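Local coordinates for B-cell lymphoma 3 protein (Homo sapiens, PDB 1K1A) that contributes to regulating NF-kappa-B target genes, inhibiting nuclear translocation of the p50 subunit in the cytoplasm and activating transcription in the nucleus, at residues S164-L169 / R200-S205; T131-L136 / L170-N175; P23-L28 / P59-L64; N30-G35 / L39-N44. One frame throughout, in Å; residues are numbered along the deposited sequence.

Contact 1. Residues S164-L169 / R200-S205; sequences SMVQLL and RTLVRS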
# COMPACT_ATOMS: atom_id res chain seq x y z
N SER A 164 8.55 -5.93 12.74
CA SER A 164 8.89 -6.45 11.42
C SER A 164 8.84 -5.34 10.35
O SER A 164 9.80 -5.15 9.60
CB SER A 164 7.98 -7.62 11.03
OG SER A 164 8.22 -8.74 11.88
N MET A 165 7.73 -4.61 10.29
CA MET A 165 7.59 -3.55 9.28
C MET A 165 8.61 -2.42 9.50
O MET A 165 9.14 -1.86 8.54
CB MET A 165 6.17 -2.97 9.27
CG MET A 165 5.12 -3.87 8.65
SD MET A 165 5.48 -4.31 6.91
CE MET A 165 6.08 -5.92 7.10
N VAL A 166 8.85 -2.09 10.76
CA VAL A 166 9.84 -1.07 11.09
C VAL A 166 11.21 -1.50 10.59
O VAL A 166 11.89 -0.73 9.93
CB VAL A 166 9.87 -0.77 12.61
CG1 VAL A 166 11.11 0.04 12.98
CG2 VAL A 166 8.58 -0.01 13.04
N GLN A 167 11.58 -2.74 10.87
CA GLN A 167 12.86 -3.25 10.40
C GLN A 167 12.95 -3.30 8.87
O GLN A 167 13.96 -2.93 8.28
CB GLN A 167 13.17 -4.62 11.03
CG GLN A 167 13.51 -4.52 12.53
CD GLN A 167 13.83 -5.87 13.18
OE1 GLN A 167 13.54 -6.93 12.63
NE2 GLN A 167 14.42 -5.82 14.38
N LEU A 168 11.86 -3.73 8.23
CA LEU A 168 11.82 -3.85 6.77
C LEU A 168 11.95 -2.49 6.09
O LEU A 168 12.70 -2.34 5.13
CB LEU A 168 10.53 -4.56 6.33
CG LEU A 168 10.40 -4.89 4.84
CD1 LEU A 168 11.64 -5.65 4.34
CD2 LEU A 168 9.13 -5.69 4.57
N LEU A 169 11.24 -1.49 6.60
CA LEU A 169 11.29 -0.15 6.00
C LEU A 169 12.65 0.54 6.17
O LEU A 169 13.15 1.17 5.24
CB LEU A 169 10.16 0.73 6.53
CG LEU A 169 8.74 0.35 6.08
CD1 LEU A 169 7.69 0.95 7.00
CD2 LEU A 169 8.49 0.79 4.64
N ARG A 200 14.74 0.75 20.64
CA ARG A 200 16.09 0.25 20.39
C ARG A 200 16.42 0.27 18.91
O ARG A 200 17.51 0.71 18.52
CB ARG A 200 16.26 -1.17 20.93
CG ARG A 200 16.41 -1.28 22.45
CD ARG A 200 16.46 -2.71 22.97
NE ARG A 200 16.36 -2.76 24.43
CZ ARG A 200 15.38 -3.35 25.09
NH1 ARG A 200 14.39 -3.96 24.44
NH2 ARG A 200 15.37 -3.32 26.42
N THR A 201 15.49 -0.21 18.09
CA THR A 201 15.70 -0.28 16.64
C THR A 201 15.85 1.11 16.01
O THR A 201 16.78 1.35 15.24
CB THR A 201 14.57 -1.07 15.98
OG1 THR A 201 14.79 -2.48 16.18
CG2 THR A 201 14.62 -0.93 14.47
N LEU A 202 14.93 2.02 16.33
CA LEU A 202 15.00 3.39 15.80
C LEU A 202 16.30 4.13 16.20
O LEU A 202 16.91 4.79 15.38
CB LEU A 202 13.78 4.21 16.24
CG LEU A 202 12.41 3.73 15.75
CD1 LEU A 202 11.28 4.42 16.51
CD2 LEU A 202 12.26 3.95 14.24
N VAL A 203 16.70 4.02 17.46
CA VAL A 203 17.91 4.71 17.93
C VAL A 203 19.16 4.20 17.23
O VAL A 203 20.02 4.97 16.82
CB VAL A 203 18.09 4.58 19.47
CG1 VAL A 203 19.47 5.08 19.90
CG2 VAL A 203 17.00 5.34 20.21
N ARG A 204 19.27 2.89 17.09
CA ARG A 204 20.43 2.33 16.43
C ARG A 204 20.45 2.69 14.95
O ARG A 204 21.50 2.72 14.33
CB ARG A 204 20.46 0.82 16.58
CG ARG A 204 20.90 0.36 17.94
CD ARG A 204 21.18 -1.12 17.99
NE ARG A 204 21.65 -1.53 19.30
CZ ARG A 204 21.84 -2.79 19.65
NH1 ARG A 204 21.60 -3.75 18.77
NH2 ARG A 204 22.28 -3.09 20.87
N SER A 205 19.27 2.97 14.40
CA SER A 205 19.16 3.32 12.99
C SER A 205 19.29 4.81 12.75
O SER A 205 19.08 5.29 11.63
CB SER A 205 17.83 2.82 12.42
OG SER A 205 17.78 1.42 12.47
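Thr201 meets Val166 and Gln167 where the second helices of ankyrin repeats 5 and 6 lie side by side, their short axes 10.7 Å apart and only 13° from parallel. The spacing illustrates how successive repeats stack: backbones stay well apart, and side chains span the interval.

The apolar part centres on one methyl of Val166. With chi1 at 167°, CG1 is swung opposite the backbone N and projects at the neighbouring helix, where it lies 3.9 Å from Thr201 CG2; the two side chains run past one another in opposing directions. Leu202 adds a looser touch, its CD2 standing 4.3 Å from Val166 CG1. Behind, Val166 rests on Ala157 and Val158 of helix 153-159, the first helix of its own repeat.

The polar part is mere proximity. The extended chain of Gln167 crosses Thr201 at about a right angle, and its NE2 ends 3.8 Å from Thr201 OG1, too far for a hydrogen bond. That hydroxyl instead has a weak bond to Pro197 O, one turn earlier.

Just past the end of helix 196-204, Ser205 OG donates to Thr201 O at 2.9 Å, tilted 32° from the carbonyl plane.

Contact 2. Residues T131-L136 / L170-N175; sequences TVQLLL and LQHGAN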
# COMPACT_ATOMS: atom_id res chain seq x y z
N THR A 131 4.24 -8.04 -0.06
CA THR A 131 3.73 -6.94 -0.88
C THR A 131 4.54 -5.67 -0.64
O THR A 131 4.83 -4.93 -1.58
CB THR A 131 2.23 -6.70 -0.62
OG1 THR A 131 2.02 -6.49 0.78
CG2 THR A 131 1.43 -7.95 -0.92
N VAL A 132 4.92 -5.41 0.61
CA VAL A 132 5.74 -4.24 0.90
C VAL A 132 7.04 -4.32 0.11
O VAL A 132 7.41 -3.39 -0.60
CB VAL A 132 6.02 -4.08 2.43
CG1 VAL A 132 7.03 -2.98 2.68
CG2 VAL A 132 4.72 -3.79 3.17
N GLN A 133 7.72 -5.46 0.20
CA GLN A 133 8.99 -5.64 -0.49
C GLN A 133 8.86 -5.41 -1.99
O GLN A 133 9.65 -4.68 -2.57
CB GLN A 133 9.58 -7.03 -0.24
CG GLN A 133 11.01 -7.15 -0.76
CD GLN A 133 11.67 -8.48 -0.41
OE1 GLN A 133 11.73 -8.86 0.76
NE2 GLN A 133 12.18 -9.17 -1.42
N LEU A 134 7.87 -6.02 -2.61
CA LEU A 134 7.72 -5.90 -4.05
C LEU A 134 7.42 -4.45 -4.47
O LEU A 134 8.02 -3.95 -5.41
CB LEU A 134 6.62 -6.84 -4.55
CG LEU A 134 6.33 -6.83 -6.05
CD1 LEU A 134 7.60 -7.17 -6.83
CD2 LEU A 134 5.19 -7.81 -6.34
N LEU A 135 6.52 -3.78 -3.76
CA LEU A 135 6.23 -2.38 -4.05
C LEU A 135 7.53 -1.55 -4.03
O LEU A 135 7.78 -0.75 -4.93
CB LEU A 135 5.23 -1.81 -3.04
CG LEU A 135 3.79 -2.30 -3.17
CD1 LEU A 135 2.99 -1.86 -1.97
CD2 LEU A 135 3.14 -1.82 -4.47
N LEU A 136 8.33 -1.75 -3.00
CA LEU A 136 9.58 -1.00 -2.85
C LEU A 136 10.60 -1.32 -3.94
O LEU A 136 11.36 -0.45 -4.37
CB LEU A 136 10.18 -1.25 -1.46
CG LEU A 136 9.34 -0.70 -0.29
CD1 LEU A 136 9.93 -1.14 1.03
CD2 LEU A 136 9.22 0.83 -0.36
N LEU A 170 13.24 0.40 7.35
CA LEU A 170 14.54 1.02 7.60
C LEU A 170 15.60 0.38 6.72
O LEU A 170 16.50 1.04 6.21
CB LEU A 170 14.92 0.91 9.08
CG LEU A 170 14.07 1.76 10.04
CD1 LEU A 170 14.37 1.40 11.49
CD2 LEU A 170 14.26 3.26 9.81
N GLN A 171 15.45 -0.92 6.52
CA GLN A 171 16.31 -1.70 5.66
C GLN A 171 16.28 -1.15 4.23
O GLN A 171 17.29 -1.21 3.51
CB GLN A 171 15.78 -3.13 5.68
CG GLN A 171 16.71 -4.20 5.25
CD GLN A 171 16.15 -5.57 5.59
OE1 GLN A 171 15.71 -6.31 4.71
NE2 GLN A 171 16.18 -5.92 6.87
N HIS A 172 15.13 -0.63 3.82
CA HIS A 172 14.98 -0.12 2.46
C HIS A 172 15.17 1.40 2.29
O HIS A 172 14.75 1.97 1.28
CB HIS A 172 13.65 -0.56 1.86
CG HIS A 172 13.63 -2.00 1.46
ND1 HIS A 172 13.96 -2.42 0.19
CD2 HIS A 172 13.34 -3.12 2.16
CE1 HIS A 172 13.87 -3.74 0.13
NE2 HIS A 172 13.50 -4.19 1.31
N GLY A 173 15.78 2.05 3.28
CA GLY A 173 16.13 3.46 3.15
C GLY A 173 15.14 4.50 3.65
O GLY A 173 15.26 5.68 3.30
N ALA A 174 14.18 4.09 4.48
CA ALA A 174 13.17 5.03 5.00
C ALA A 174 13.78 6.12 5.90
O ALA A 174 14.70 5.86 6.68
CB ALA A 174 12.10 4.27 5.76
N ASN A 175 13.26 7.34 5.78
CA ASN A 175 13.70 8.45 6.60
C ASN A 175 13.23 8.26 8.04
O ASN A 175 12.06 8.42 8.34
CB ASN A 175 13.17 9.77 6.03
CG ASN A 175 13.53 10.96 6.89
OD1 ASN A 175 14.38 10.87 7.79
ND2 ASN A 175 12.90 12.10 6.62
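At the Schellman motif that ends helix 163-171 of ankyrin repeat 5, His172 lies against Leu136 of helix 129-137 in repeat 4. Gly173 is the C-prime residue of the motif. Its positive phi of 93° would press a beta carbon against the preceding carbonyl oxygen, which is why glycine suits the place. The chain turns back on itself through two bonds, from Gly173 N to Leu170 O and from Ala174 N to Leu169 O, the second at 3.2 Å. His172, just before Gly173, is the first residue to leave helical angles, and its side chain points at helix 129-137.

Across the gap the principal touch is made by a single methyl. Leu136 CD1 sits over one face of the imidazole, 4.2 Å from the centroid of the His172 ring and 28° off its normal, a CH-pi contact. It is placed toward the root of the ring: CD1 is 3.8 Å from His172 CG and 3.9 Å from His172 CB. The ring is brought there by a chi1 of -75°, which turns CG away from the carbonyl carbon of His172. One turn before Leu136, in the conformer given, Gln133 CG comes to 4.4 Å from His172 NE2. Ile142 and Leu120 pack against Leu136 from within repeat 4.

No hydrogen bond joins the two segments, and the imidazole is met by hydrocarbon alone among them. Dispersion and the weak polarisation of a methyl over an aromatic face therefore carry this surface contact, which is one of fit and not of directional bonds.

Contact 3. Residues P23-L28 / P59-L64; sequences PAVHRL and PSVVRL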
# COMPACT_ATOMS: atom_id res chain seq x y z
N PRO A 23 -11.01 -19.49 -19.84
CA PRO A 23 -11.42 -19.65 -21.24
C PRO A 23 -12.58 -18.73 -21.62
O PRO A 23 -12.55 -18.14 -22.71
CB PRO A 23 -11.85 -21.13 -21.31
CG PRO A 23 -11.08 -21.80 -20.23
CD PRO A 23 -10.98 -20.77 -19.12
N ALA A 24 -13.58 -18.60 -20.76
CA ALA A 24 -14.72 -17.71 -21.04
C ALA A 24 -14.27 -16.25 -21.08
O ALA A 24 -14.73 -15.47 -21.93
CB ALA A 24 -15.84 -17.91 -20.02
N VAL A 25 -13.35 -15.90 -20.19
CA VAL A 25 -12.82 -14.54 -20.15
C VAL A 25 -12.14 -14.21 -21.47
O VAL A 25 -12.39 -13.16 -22.05
CB VAL A 25 -11.80 -14.38 -19.01
CG1 VAL A 25 -11.05 -13.05 -19.14
CG2 VAL A 25 -12.52 -14.47 -17.67
N HIS A 26 -11.30 -15.13 -21.93
CA HIS A 26 -10.60 -14.94 -23.20
C HIS A 26 -11.61 -14.74 -24.33
O HIS A 26 -11.49 -13.80 -25.13
CB HIS A 26 -9.72 -16.16 -23.48
CG HIS A 26 -8.61 -15.89 -24.45
ND1 HIS A 26 -7.35 -15.50 -24.04
CD2 HIS A 26 -8.56 -15.98 -25.80
CE1 HIS A 26 -6.58 -15.35 -25.11
NE2 HIS A 26 -7.29 -15.63 -26.18
N ARG A 27 -12.60 -15.62 -24.41
CA ARG A 27 -13.61 -15.52 -25.46
C ARG A 27 -14.31 -14.16 -25.43
O ARG A 27 -14.45 -13.49 -26.47
CB ARG A 27 -14.63 -16.65 -25.31
CG ARG A 27 -15.98 -16.38 -25.97
CD ARG A 27 -16.90 -17.62 -26.01
NE ARG A 27 -17.88 -17.70 -24.92
CZ ARG A 27 -17.70 -17.25 -23.67
NH1 ARG A 27 -18.66 -17.40 -22.77
NH2 ARG A 27 -16.57 -16.65 -23.32
N LEU A 28 -14.71 -13.74 -24.24
CA LEU A 28 -15.39 -12.46 -24.05
C LEU A 28 -14.50 -11.25 -24.35
O LEU A 28 -14.97 -10.23 -24.86
CB LEU A 28 -15.93 -12.36 -22.62
CG LEU A 28 -17.18 -13.19 -22.34
CD1 LEU A 28 -17.48 -13.19 -20.85
CD2 LEU A 28 -18.36 -12.64 -23.11
N PRO A 59 -4.35 -14.38 -10.64
CA PRO A 59 -3.22 -13.74 -11.33
C PRO A 59 -3.23 -13.96 -12.85
O PRO A 59 -2.92 -13.02 -13.60
CB PRO A 59 -2.00 -14.41 -10.68
CG PRO A 59 -2.55 -15.67 -10.06
CD PRO A 59 -3.91 -15.30 -9.57
N SER A 60 -3.62 -15.14 -13.32
CA SER A 60 -3.66 -15.38 -14.77
C SER A 60 -4.68 -14.50 -15.48
O SER A 60 -4.47 -14.10 -16.62
CB SER A 60 -3.96 -16.85 -15.07
OG SER A 60 -2.88 -17.67 -14.70
N VAL A 61 -5.80 -14.24 -14.82
CA VAL A 61 -6.83 -13.38 -15.39
C VAL A 61 -6.36 -11.92 -15.39
O VAL A 61 -6.60 -11.18 -16.36
CB VAL A 61 -8.16 -13.54 -14.64
CG1 VAL A 61 -9.25 -12.70 -15.29
CG2 VAL A 61 -8.56 -15.01 -14.60
N VAL A 62 -5.68 -11.53 -14.32
CA VAL A 62 -5.13 -10.19 -14.23
C VAL A 62 -4.21 -9.93 -15.43
O VAL A 62 -4.31 -8.89 -16.09
CB VAL A 62 -4.31 -10.01 -12.93
CG1 VAL A 62 -3.49 -8.71 -12.98
CG2 VAL A 62 -5.22 -10.04 -11.69
N ARG A 63 -3.33 -10.88 -15.70
CA ARG A 63 -2.39 -10.78 -16.82
C ARG A 63 -3.09 -10.64 -18.18
O ARG A 63 -2.69 -9.82 -19.01
CB ARG A 63 -1.48 -12.02 -16.86
CG ARG A 63 -0.41 -12.08 -15.76
CD ARG A 63 0.64 -13.19 -15.96
NE ARG A 63 1.50 -13.34 -14.78
CZ ARG A 63 2.65 -12.71 -14.61
NH1 ARG A 63 3.09 -11.87 -15.54
NH2 ARG A 63 3.37 -12.90 -13.50
N LEU A 64 -4.09 -11.47 -18.41
CA LEU A 64 -4.85 -11.44 -19.66
C LEU A 64 -5.52 -10.09 -19.86
O LEU A 64 -5.40 -9.47 -20.92
CB LEU A 64 -5.92 -12.55 -19.68
CG LEU A 64 -6.83 -12.65 -20.91
CD1 LEU A 64 -7.66 -13.93 -20.86
CD2 LEU A 64 -7.75 -11.43 -21.03
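Leu64 reaches across to Val25 and His26, and its CD1 methyl does most of the touching. In the one of its two conformers described here, CD1 lies 3.9 Å from Val25 CG1 and 3.6 Å from His26 ND1. The approach to the imidazole is edge-on, near the ring plane, so this is contact with the ring's rim rather than a CH-pi stack. The other methyl, Leu64 CD2, is 4.1 Å from Val25 CG1, so that both branches of the leucine face the same valine methyl. A chi1 of 179° extends Leu64 away from its own backbone N, toward helix 22-34, where it slides past Val25 in the opposite direction. Val61, also modelled in two conformers, offers its CG1 at 4.3 Å from Val25 CG1.

These side chains link the second helices of ankyrin repeats 1 and 2, whose short axes are 10.7 Å apart and inclined by 10°. The near-parallel course is characteristic of the ankyrin stack, in which the outer helices of successive repeats run side by side.

Beyond this first shell, each valine leans on an alanine of the first helix of its own repeat: Val25 on Ala16, Val61 on Ala53. Leu22 and Val29, from earlier and later turns of helix 22-34, pack on Leu64 as well. The start of that helix is tied by Asn21 OD1 to Ala24 N, and farther along helix 59-67 Thr67 OG1 is hydrogen-bonded with the carbonyl oxygens of Arg63 and Leu64.

Contact 4. Residues N30-G35 / L39-N44; sequences NLFQQG and LDIYNN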
# COMPACT_ATOMS: atom_id res chain seq x y z
N ASN A 30 -12.07 -11.19 -26.55
CA ASN A 30 -12.04 -11.16 -28.01
C ASN A 30 -13.32 -10.53 -28.58
O ASN A 30 -13.26 -9.71 -29.49
CB ASN A 30 -11.83 -12.57 -28.59
CG ASN A 30 -10.44 -13.10 -28.31
OD1 ASN A 30 -9.48 -12.34 -28.16
ND2 ASN A 30 -10.32 -14.43 -28.24
N LEU A 31 -14.46 -10.92 -28.03
CA LEU A 31 -15.76 -10.39 -28.45
C LEU A 31 -15.86 -8.88 -28.21
O LEU A 31 -16.37 -8.14 -29.06
CB LEU A 31 -16.89 -11.10 -27.72
CG LEU A 31 -17.81 -12.00 -28.54
CD1 LEU A 31 -17.84 -13.41 -27.96
CD2 LEU A 31 -19.23 -11.40 -28.55
N PHE A 32 -15.39 -8.43 -27.05
CA PHE A 32 -15.44 -7.01 -26.70
C PHE A 32 -14.60 -6.17 -27.65
O PHE A 32 -15.04 -5.12 -28.12
CB PHE A 32 -14.93 -6.79 -25.27
CG PHE A 32 -16.00 -6.91 -24.22
CD1 PHE A 32 -16.94 -7.93 -24.28
CD2 PHE A 32 -16.07 -6.01 -23.17
CE1 PHE A 32 -17.93 -8.05 -23.31
CE2 PHE A 32 -17.06 -6.12 -22.20
CZ PHE A 32 -17.99 -7.14 -22.27
N GLN A 33 -13.40 -6.65 -27.93
CA GLN A 33 -12.45 -5.95 -28.79
C GLN A 33 -12.94 -5.85 -30.24
O GLN A 33 -12.64 -4.88 -30.93
CB GLN A 33 -11.08 -6.63 -28.74
CG GLN A 33 -10.37 -6.50 -27.40
CD GLN A 33 -8.99 -7.13 -27.40
OE1 GLN A 33 -8.07 -6.61 -26.78
NE2 GLN A 33 -8.85 -8.25 -28.10
N GLN A 34 -13.70 -6.84 -30.68
CA GLN A 34 -14.24 -6.83 -32.03
C GLN A 34 -15.31 -5.76 -32.19
O GLN A 34 -15.54 -5.25 -33.29
CB GLN A 34 -14.84 -8.20 -32.38
CG GLN A 34 -13.81 -9.29 -32.55
CD GLN A 34 -14.45 -10.61 -32.96
NE2 GLN A 34 -15.64 -10.54 -33.53
N GLY A 35 -15.97 -5.41 -31.08
CA GLY A 35 -17.04 -4.44 -31.12
C GLY A 35 -16.67 -3.07 -30.58
O GLY A 35 -17.53 -2.22 -30.35
N LEU A 39 -12.96 -2.66 -21.92
CA LEU A 39 -12.85 -3.75 -20.97
C LEU A 39 -13.06 -3.22 -19.56
O LEU A 39 -13.36 -3.97 -18.64
CB LEU A 39 -11.47 -4.40 -21.05
CG LEU A 39 -11.14 -5.17 -22.32
CD1 LEU A 39 -9.80 -5.87 -22.15
CD2 LEU A 39 -12.23 -6.17 -22.62
N ASP A 40 -12.88 -1.92 -19.39
CA ASP A 40 -13.06 -1.29 -18.09
C ASP A 40 -14.49 -0.81 -17.91
O ASP A 40 -14.75 0.39 -17.81
CB ASP A 40 -12.08 -0.12 -17.92
CG ASP A 40 -10.65 -0.59 -17.71
OD1 ASP A 40 -10.45 -1.65 -17.06
OD2 ASP A 40 -9.66 0.03 -18.16
N ILE A 41 -15.41 -1.77 -17.89
CA ILE A 41 -16.82 -1.50 -17.69
C ILE A 41 -17.19 -1.74 -16.24
O ILE A 41 -16.83 -2.76 -15.66
CB ILE A 41 -17.69 -2.37 -18.62
CG1 ILE A 41 -17.20 -3.82 -18.61
CG2 ILE A 41 -17.66 -1.81 -20.04
CD1 ILE A 41 -16.35 -4.18 -19.80
N TYR A 42 -17.90 -0.80 -15.66
CA TYR A 42 -18.29 -0.88 -14.26
C TYR A 42 -19.61 -1.62 -14.03
O TYR A 42 -20.53 -1.50 -14.83
CB TYR A 42 -18.43 0.53 -13.70
CG TYR A 42 -17.13 1.27 -13.48
CD1 TYR A 42 -16.24 0.88 -12.49
CD2 TYR A 42 -16.80 2.39 -14.25
CE1 TYR A 42 -15.05 1.56 -12.27
CE2 TYR A 42 -15.61 3.09 -14.03
CZ TYR A 42 -14.75 2.66 -13.03
OH TYR A 42 -13.57 3.34 -12.80
N ASN A 43 -19.68 -2.40 -12.95
CA ASN A 43 -20.96 -2.93 -12.47
C ASN A 43 -21.52 -1.89 -11.49
O ASN A 43 -20.98 -0.79 -11.39
CB ASN A 43 -20.80 -4.32 -11.82
CG ASN A 43 -19.91 -4.29 -10.58
OD1 ASN A 43 -19.58 -3.23 -10.08
ND2 ASN A 43 -19.51 -5.47 -10.09
N ASN A 44 -22.59 -2.21 -10.77
CA ASN A 44 -23.19 -1.21 -9.88
C ASN A 44 -22.44 -0.98 -8.60
O ASN A 44 -22.79 -0.10 -7.80
CB ASN A 44 -24.65 -1.52 -9.60
CG ASN A 44 -25.53 -1.12 -10.72
OD1 ASN A 44 -25.49 -1.72 -11.79
ND2 ASN A 44 -26.31 -0.07 -10.51
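Phe32 packs against Leu39 and Ile41, two residues of the loop that follows its own helix. Leu39 slants in at the root of the ring: its CD2 methyl lies 3.8 Å from Phe32 CB and 3.9 Å from Phe32 CD2. With chi1 at -68°, Leu39 CG stands opposite its own carbonyl carbon, and the end of the side chain comes nearer to helix 22-34 than the direction of its first bond would suggest. The Ile41 and Phe32 side chains point at each other from opposite directions, with Ile41 CD1 at the ring edge. The modelled distance from Ile41 CD1 to Phe32 CE2 is too short to be real, so the fit here is doubtful.

Both residues can address one ring because the chain kinks between them. Asp40 is the centre of an inverse gamma turn, closed by a weak bond from Ile41 N to Leu39 O at 3.1 Å. Outside the two segments, Arg37 makes a cation-pi contact with Phe32. An alanine here would remove the ring and would probably leave Leu39 CD2 facing a gap, and Arg37 without its aromatic partner.

The contact joins the C-terminal end of helix 22-34, in ankyrin repeat 1, to the loop that leads on to helix 49-55. Phe32 also packs on Leu13 of helix 12-18; along the loop, Leu39 touches Ala68, just after helix 59-67, and Asp40 OD2 accepts from Ser71 N.

Contacts 1 and 3 are comparable, partly buried joints at distant places in the stack, about 41 Å apart between centres: each sets a buried valine between near-parallel second helices, but a threonine methyl meets the valine in contact 1 and a leucine in contact 3. Contact 2 shares helix 163-171 with contact 1 and touches it, but lies at the surface and trades aliphatic packing for a methyl over an imidazole. Contact 4 is the buried one and shares helix 22-34 with contact 3; it joins a helix end to the loop that follows rather than helix to helix, with an aromatic ring as its centre. None of the four has a hydrogen bond across its segments.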